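Local atomic coordinates of VP2 (Primate bocaparvovirus 1, PDB entry 7L0Y), a protein that builds the T=1 icosahedral capsid of human bocavirus 1, sixty copies of the capsid proteins assembling into a shell about 26 nm across. Residues S24-D28 with K29-T33; Q208-R211 with T212-T216; N486-P489 with T490-D494. All coordinates share one frame; numbering follows the deposited sequence.

Contact 1 of 3, residues S24-D28 with K29-T33; sequences SHFSD and KYVVT
Val31 packs against Phe26 across a tight reversal of the chain. Its CG1 lies over one face of the phenyl ring, 4.2 Å from the centroid of the Phe26 ring and 19° off the ring normal, a CH-pi contact, while CG2 comes against CD1. The two side chains run alongside each other, pointing the same way. At the reversal Lys29 takes over: its chain bends at chi2 (67°) and then runs straight, so CD folds back beside the neighbouring aspartate, with Lys29 CD 4.0 Å from Asp28 CB. The charges do not meet, since Asp28 OD2 stays 5.1 Å from Lys29 NZ; Asp28 OD1 forms its salt bridge with Arg462 instead. Behind this end the backbones are tied by His25 N to Val32 O (2.8 Å) and Val32 N to His25 O (2.9 Å), with a weak bond from Ser27 N to Tyr30 O nearer the turn. Val31 also touches Val460 of strand 446-462, which pairs along the other edge of strand 30-42, and Phe26 reaches helix 85-94. This is an antiparallel beta hairpin, consistent with strands βA and βB of the parvovirus fold, βB being a strand of the jelly-roll BIDG sheet.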
loop_
_atom_site.group_PDB
_atom_site.type_symbol
_atom_site.label_atom_id
_atom_site.label_comp_id
_atom_site.label_asym_id
_atom_site.label_seq_id
_atom_site.Cartn_x
_atom_site.Cartn_y
_atom_site.Cartn_z
ATOM N N SER A 24 -89.093 2.978 -27.550
ATOM C CA SER A 24 -88.742 2.267 -26.341
ATOM C C SER A 24 -87.681 1.228 -26.642
ATOM O O SER A 24 -87.555 0.751 -27.768
ATOM C CB SER A 24 -89.950 1.595 -25.734
ATOM O OG SER A 24 -90.446 0.631 -26.631
ATOM N N HIS A 25 -86.914 0.893 -25.619
ATOM C CA HIS A 25 -85.988 -0.221 -25.665
ATOM C C HIS A 25 -86.334 -1.180 -24.540
ATOM O O HIS A 25 -86.398 -0.777 -23.378
ATOM C CB HIS A 25 -84.545 0.253 -25.541
ATOM C CG HIS A 25 -83.552 -0.855 -25.637
ATOM N ND1 HIS A 25 -83.391 -1.607 -26.781
ATOM C CD2 HIS A 25 -82.702 -1.374 -24.722
ATOM C CE1 HIS A 25 -82.467 -2.526 -26.572
ATOM N NE2 HIS A 25 -82.034 -2.407 -25.330
ATOM N N PHE A 26 -86.560 -2.438 -24.884
ATOM C CA PHE A 26 -86.871 -3.476 -23.914
ATOM C C PHE A 26 -85.649 -4.326 -23.631
ATOM O O PHE A 26 -84.865 -4.630 -24.530
ATOM C CB PHE A 26 -88.005 -4.369 -24.410
ATOM C CG PHE A 26 -89.336 -3.716 -24.384
ATOM C CD1 PHE A 26 -90.169 -3.879 -23.302
ATOM C CD2 PHE A 26 -89.739 -2.907 -25.418
ATOM C CE1 PHE A 26 -91.388 -3.281 -23.263
ATOM C CE2 PHE A 26 -90.956 -2.300 -25.383
ATOM C CZ PHE A 26 -91.783 -2.484 -24.303
ATOM N N SER A 27 -85.496 -4.701 -22.370
ATOM C CA SER A 27 -84.441 -5.592 -21.927
ATOM C C SER A 27 -85.033 -6.521 -20.881
ATOM O O SER A 27 -86.241 -6.521 -20.639
ATOM C CB SER A 27 -83.251 -4.803 -21.380
ATOM O OG SER A 27 -82.269 -5.663 -20.849
ATOM N N ASP A 28 -84.176 -7.329 -20.266
ATOM C CA ASP A 28 -84.640 -8.175 -19.176
ATOM C C ASP A 28 -84.845 -7.370 -17.905
ATOM O O ASP A 28 -85.869 -7.512 -17.230
ATOM C CB ASP A 28 -83.666 -9.326 -18.944
ATOM C CG ASP A 28 -83.849 -10.448 -19.941
ATOM O OD1 ASP A 28 -84.909 -10.480 -20.592
ATOM O OD2 ASP A 28 -82.950 -11.307 -20.063
ATOM N N LYS A 29 -83.866 -6.548 -17.537
ATOM C CA LYS A 29 -83.974 -5.780 -16.308
ATOM C C LYS A 29 -84.495 -4.368 -16.501
ATOM O O LYS A 29 -84.882 -3.736 -15.515
ATOM C CB LYS A 29 -82.614 -5.714 -15.606
ATOM C CG LYS A 29 -82.356 -6.862 -14.654
ATOM C CD LYS A 29 -82.234 -8.175 -15.393
ATOM C CE LYS A 29 -82.008 -9.327 -14.436
ATOM N NZ LYS A 29 -81.912 -10.634 -15.146
ATOM N N TYR A 30 -84.548 -3.863 -17.726
ATOM C CA TYR A 30 -84.867 -2.462 -17.936
ATOM C C TYR A 30 -85.701 -2.265 -19.184
ATOM O O TYR A 30 -85.568 -2.989 -20.169
ATOM C CB TYR A 30 -83.619 -1.594 -18.051
ATOM C CG TYR A 30 -82.787 -1.593 -16.807
ATOM C CD1 TYR A 30 -83.153 -0.827 -15.715
ATOM C CD2 TYR A 30 -81.625 -2.336 -16.731
ATOM C CE1 TYR A 30 -82.400 -0.822 -14.573
ATOM C CE2 TYR A 30 -80.864 -2.335 -15.594
ATOM C CZ TYR A 30 -81.253 -1.574 -14.517
ATOM O OH TYR A 30 -80.488 -1.569 -13.378
ATOM N N VAL A 31 -86.566 -1.268 -19.116
ATOM C CA VAL A 31 -87.256 -0.728 -20.272
ATOM C C VAL A 31 -87.033 0.770 -20.258
ATOM O O VAL A 31 -87.231 1.421 -19.230
ATOM C CB VAL A 31 -88.758 -1.067 -20.263
ATOM C CG1 VAL A 31 -89.464 -0.369 -21.396
ATOM C CG2 VAL A 31 -88.951 -2.556 -20.379
ATOM N N VAL A 32 -86.583 1.311 -21.379
ATOM C CA VAL A 32 -86.389 2.742 -21.526
ATOM C C VAL A 32 -87.442 3.257 -22.484
ATOM O O VAL A 32 -87.568 2.750 -23.598
ATOM C CB VAL A 32 -84.977 3.078 -22.030
ATOM C CG1 VAL A 32 -84.859 4.558 -22.262
ATOM C CG2 VAL A 32 -83.955 2.621 -21.034
ATOM N N THR A 33 -88.210 4.243 -22.047
ATOM C CA THR A 33 -89.174 4.912 -22.902
ATOM C C THR A 33 -88.683 6.321 -23.179
ATOM O O THR A 33 -88.183 6.996 -22.280
ATOM C CB THR A 33 -90.569 4.935 -22.270
ATOM O OG1 THR A 33 -90.514 5.549 -20.979
ATOM C CG2 THR A 33 -91.132 3.534 -22.145
#

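Contact 2 of 3, residues Q208-R211 with T212-T216; sequences QVLR and TGEST
Glu214 OE1 reaches back across the turn and takes a weak bond from Arg211 N at 3.4 Å. Ser16 OG of a neighbouring subunit lies within hydrogen-bonding distance of this oxygen and of Val209 O, bringing a hydroxyl to both arms of the turn. The glutamate gets there with an extended chain, CG lying beside its own backbone N (chi1 -68°), and on the way its CB passes 3.9 Å from Leu210 CG. Leu210 packs against the other arm: its CD2 meets Thr216 CG2 at 3.7 Å, the two side chains crossing at about a right angle. Farther out, Thr216 OG1 donates to Gln208 OE1 (2.5 Å) in the carbonyl plane. The other end of that amide, NE2, bonds to Gly3 O of the same neighbouring subunit, which helps fix the rotation of the amide. The reversal itself is closed by Glu214 N to Arg211 O, 3.0 Å. Leu210 also rests on Val132 and Ile134 of the adjoining strand 132-137. A type I beta turn from Arg211 to Glu214 joins strand 208-210 to strand 215-232, consistent with the FG turn of the viral jelly roll, here buried in a subunit interface.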
loop_
_atom_site.group_PDB
_atom_site.type_symbol
_atom_site.label_atom_id
_atom_site.label_comp_id
_atom_site.label_asym_id
_atom_site.label_seq_id
_atom_site.Cartn_x
_atom_site.Cartn_y
_atom_site.Cartn_z
ATOM N N GLN A 208 -85.561 29.575 -14.005
ATOM C CA GLN A 208 -84.714 29.718 -15.170
ATOM C C GLN A 208 -85.478 30.447 -16.255
ATOM O O GLN A 208 -86.655 30.178 -16.493
ATOM C CB GLN A 208 -84.242 28.362 -15.668
ATOM C CG GLN A 208 -83.266 27.720 -14.735
ATOM C CD GLN A 208 -82.844 26.357 -15.193
ATOM O OE1 GLN A 208 -83.575 25.679 -15.908
ATOM N NE2 GLN A 208 -81.653 25.944 -14.790
ATOM N N VAL A 209 -84.820 31.408 -16.883
ATOM C CA VAL A 209 -85.395 32.136 -18.001
ATOM C C VAL A 209 -84.659 31.698 -19.250
ATOM O O VAL A 209 -83.428 31.748 -19.303
ATOM C CB VAL A 209 -85.319 33.655 -17.797
ATOM C CG1 VAL A 209 -85.891 34.361 -19.000
ATOM C CG2 VAL A 209 -86.071 34.044 -16.547
ATOM N N LEU A 210 -85.408 31.230 -20.232
ATOM C CA LEU A 210 -84.850 30.680 -21.451
ATOM C C LEU A 210 -85.258 31.544 -22.626
ATOM O O LEU A 210 -86.441 31.843 -22.799
ATOM C CB LEU A 210 -85.325 29.246 -21.676
ATOM C CG LEU A 210 -84.557 28.079 -21.062
ATOM C CD1 LEU A 210 -84.564 28.136 -19.563
ATOM C CD2 LEU A 210 -85.199 26.801 -21.528
ATOM N N ARG A 211 -84.284 31.942 -23.427
ATOM C CA ARG A 211 -84.564 32.454 -24.753
ATOM C C ARG A 211 -84.492 31.306 -25.755
ATOM O O ARG A 211 -84.289 30.147 -25.399
ATOM C CB ARG A 211 -83.617 33.593 -25.108
ATOM C CG ARG A 211 -83.882 34.847 -24.324
ATOM C CD ARG A 211 -83.033 35.977 -24.813
ATOM N NE ARG A 211 -83.304 37.205 -24.084
ATOM C CZ ARG A 211 -82.674 38.351 -24.302
ATOM N NH1 ARG A 211 -81.742 38.422 -25.240
ATOM N NH2 ARG A 211 -82.989 39.426 -23.603
ATOM N N THR A 212 -84.665 31.638 -27.030
ATOM C CA THR A 212 -84.934 30.604 -28.020
ATOM C C THR A 212 -83.727 29.705 -28.246
ATOM O O THR A 212 -83.874 28.565 -28.700
ATOM C CB THR A 212 -85.389 31.241 -29.329
ATOM O OG1 THR A 212 -85.824 30.214 -30.223
ATOM C CG2 THR A 212 -84.265 32.027 -29.969
ATOM N N GLY A 213 -82.530 30.177 -27.910
ATOM C CA GLY A 213 -81.351 29.366 -28.136
ATOM C C GLY A 213 -80.950 28.551 -26.925
ATOM O O GLY A 213 -80.025 27.747 -26.989
ATOM N N GLU A 214 -81.572 28.821 -25.788
ATOM C CA GLU A 214 -81.349 28.073 -24.562
ATOM C C GLU A 214 -82.249 26.843 -24.465
ATOM O O GLU A 214 -83.308 26.762 -25.085
ATOM C CB GLU A 214 -81.535 28.989 -23.358
ATOM C CG GLU A 214 -80.452 30.042 -23.280
ATOM C CD GLU A 214 -80.605 30.963 -22.100
ATOM O OE1 GLU A 214 -81.693 30.983 -21.501
ATOM O OE2 GLU A 214 -79.621 31.641 -21.742
ATOM N N SER A 215 -81.801 25.871 -23.675
ATOM C CA SER A 215 -82.630 24.740 -23.283
ATOM C C SER A 215 -82.430 24.461 -21.800
ATOM O O SER A 215 -81.506 24.976 -21.173
ATOM C CB SER A 215 -82.317 23.492 -24.112
ATOM O OG SER A 215 -80.996 23.046 -23.911
ATOM N N THR A 216 -83.317 23.648 -21.236
ATOM C CA THR A 216 -83.246 23.277 -19.830
ATOM C C THR A 216 -83.564 21.799 -19.669
ATOM O O THR A 216 -84.237 21.205 -20.510
ATOM C CB THR A 216 -84.200 24.129 -18.966
ATOM O OG1 THR A 216 -83.980 23.849 -17.579
ATOM C CG2 THR A 216 -85.656 23.855 -19.307
#

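Contact 3 of 3, residues N486-P489 with T490-D494; sequences NYTP and TYHVD
The imidazole of His492 has Thr488 CG2 at its edge, in the ring plane and 3.8 Å from His492 CD2, and the ring of Phe199 from a neighbouring subunit meets it with the planes at about 75°. The other flat group here, the Tyr491 ring, carries Thr490 CG2 over one face, offset toward the rim and 3.5 Å above the plane. These groups sit on a type I beta turn from Pro489 to His492, part of the long loop region between strands 446-462 and 516-517. Its closing bond, His492 N to Pro489 O at 3.3 Å, is weak. Side chains also pack across the turn: Pro489 and His492 lie side by side, pointing the same way, with Pro489 CG 3.7 Å from His492 CB. Two neighbouring subunits bury the turn, one placing Leu194 on Pro489 and the other Arg469 against both Pro489 and His492. Within the chain, Tyr491 OH bonds to Gln507 O, Thr490 OG1 to Ser480 N, and the Asp494 carboxylate to Glu484 N through OD1 and to Thr496 OG1 through OD2. The Thr488 and His492 side chains cross at about a right angle; with OG1 beside the backbone N (chi1 -57°), Thr488 CG2 is anti to that N and meets His492 CB at 3.6 Å.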
loop_
_atom_site.group_PDB
_atom_site.type_symbol
_atom_site.label_atom_id
_atom_site.label_comp_id
_atom_site.label_asym_id
_atom_site.label_seq_id
_atom_site.Cartn_x
_atom_site.Cartn_y
_atom_site.Cartn_z
ATOM N N ASN A 486 -116.509 2.609 -39.823
ATOM C CA ASN A 486 -116.198 1.577 -38.834
ATOM C C ASN A 486 -115.301 0.486 -39.403
ATOM O O ASN A 486 -115.464 -0.694 -39.098
ATOM C CB ASN A 486 -117.474 0.973 -38.254
ATOM C CG ASN A 486 -118.192 1.919 -37.328
ATOM O OD1 ASN A 486 -117.793 2.103 -36.180
ATOM N ND2 ASN A 486 -119.260 2.532 -37.821
ATOM N N TYR A 487 -114.379 0.867 -40.281
ATOM C CA TYR A 487 -113.347 -0.060 -40.725
ATOM C C TYR A 487 -111.988 0.139 -40.060
ATOM O O TYR A 487 -111.038 -0.560 -40.419
ATOM C CB TYR A 487 -113.202 -0.046 -42.250
ATOM C CG TYR A 487 -113.025 1.276 -42.946
ATOM C CD1 TYR A 487 -111.818 1.949 -42.914
ATOM C CD2 TYR A 487 -114.031 1.784 -43.751
ATOM C CE1 TYR A 487 -111.642 3.135 -43.596
ATOM C CE2 TYR A 487 -113.864 2.967 -44.443
ATOM C CZ TYR A 487 -112.668 3.636 -44.362
ATOM O OH TYR A 487 -112.503 4.812 -45.053
ATOM N N THR A 488 -111.854 1.058 -39.114
ATOM C CA THR A 488 -110.540 1.300 -38.536
ATOM C C THR A 488 -110.410 0.636 -37.174
ATOM O O THR A 488 -111.271 0.836 -36.310
ATOM C CB THR A 488 -110.282 2.799 -38.409
ATOM O OG1 THR A 488 -110.409 3.411 -39.695
ATOM C CG2 THR A 488 -108.886 3.039 -37.904
ATOM N N PRO A 489 -109.354 -0.141 -36.942
ATOM C CA PRO A 489 -109.170 -0.789 -35.639
ATOM C C PRO A 489 -108.793 0.202 -34.547
ATOM O O PRO A 489 -108.625 1.398 -34.774
ATOM C CB PRO A 489 -108.042 -1.787 -35.902
ATOM C CG PRO A 489 -107.292 -1.201 -37.030
ATOM C CD PRO A 489 -108.305 -0.526 -37.896
ATOM N N THR A 490 -108.612 -0.342 -33.342
ATOM C CA THR A 490 -108.663 0.477 -32.135
ATOM C C THR A 490 -107.587 1.550 -32.104
ATOM O O THR A 490 -107.894 2.729 -31.971
ATOM C CB THR A 490 -108.566 -0.393 -30.889
ATOM O OG1 THR A 490 -109.734 -1.209 -30.785
ATOM C CG2 THR A 490 -108.462 0.472 -29.663
ATOM N N TYR A 491 -106.322 1.179 -32.176
ATOM C CA TYR A 491 -105.270 2.166 -31.997
ATOM C C TYR A 491 -104.780 2.750 -33.312
ATOM O O TYR A 491 -103.697 3.332 -33.363
ATOM C CB TYR A 491 -104.134 1.584 -31.170
ATOM C CG TYR A 491 -104.581 1.316 -29.761
ATOM C CD1 TYR A 491 -104.668 2.345 -28.843
ATOM C CD2 TYR A 491 -104.917 0.044 -29.347
ATOM C CE1 TYR A 491 -105.066 2.114 -27.562
ATOM C CE2 TYR A 491 -105.317 -0.193 -28.067
ATOM C CZ TYR A 491 -105.391 0.843 -27.175
ATOM O OH TYR A 491 -105.796 0.604 -25.885
ATOM N N HIS A 492 -105.502 2.516 -34.389
ATOM C CA HIS A 492 -105.171 3.048 -35.691
ATOM C C HIS A 492 -105.804 4.434 -35.827
ATOM O O HIS A 492 -106.456 4.939 -34.912
ATOM C CB HIS A 492 -105.662 2.065 -36.749
ATOM C CG HIS A 492 -104.964 2.175 -38.063
ATOM N ND1 HIS A 492 -103.638 1.845 -38.222
ATOM C CD2 HIS A 492 -105.406 2.556 -39.283
ATOM C CE1 HIS A 492 -103.287 2.029 -39.480
ATOM N NE2 HIS A 492 -104.342 2.458 -40.145
ATOM N N VAL A 493 -105.629 5.055 -36.972
ATOM C CA VAL A 493 -106.205 6.376 -37.203
ATOM C C VAL A 493 -107.306 6.314 -38.251
ATOM O O VAL A 493 -107.272 5.526 -39.197
ATOM C CB VAL A 493 -105.131 7.410 -37.597
ATOM C CG1 VAL A 493 -104.241 7.700 -36.421
ATOM C CG2 VAL A 493 -104.308 6.894 -38.752
ATOM N N ASP A 494 -108.279 7.194 -38.076
ATOM C CA ASP A 494 -109.433 7.374 -38.940
ATOM C C ASP A 494 -108.997 7.920 -40.294
ATOM O O ASP A 494 -107.928 8.523 -40.425
ATOM C CB ASP A 494 -110.377 8.361 -38.260
ATOM C CG ASP A 494 -111.745 8.413 -38.866
ATOM O OD1 ASP A 494 -112.125 7.511 -39.620
ATOM O OD2 ASP A 494 -112.459 9.399 -38.600
#

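The three reversals follow one another along the chain and do not touch. Contacts 1 and 2 have centres 31 Å apart and nearest atoms about 15 Å apart, yet the jelly-roll framework joins them: strand 30-42 pairs with 446-462, which pairs with 95-118, which in turn pairs with 215-232. Contact 3 belongs to the loop region outside those strands, its centre 28 Å from that of contact 1 and 40 Å from that of contact 2. What they share is the shell itself. Contacts 2 and 3 are buried against neighbouring copies, whereas contact 1 is more exposed and comes near a second subunit around Asp28, where the ion pair with Arg462 of that subunit is long and weak.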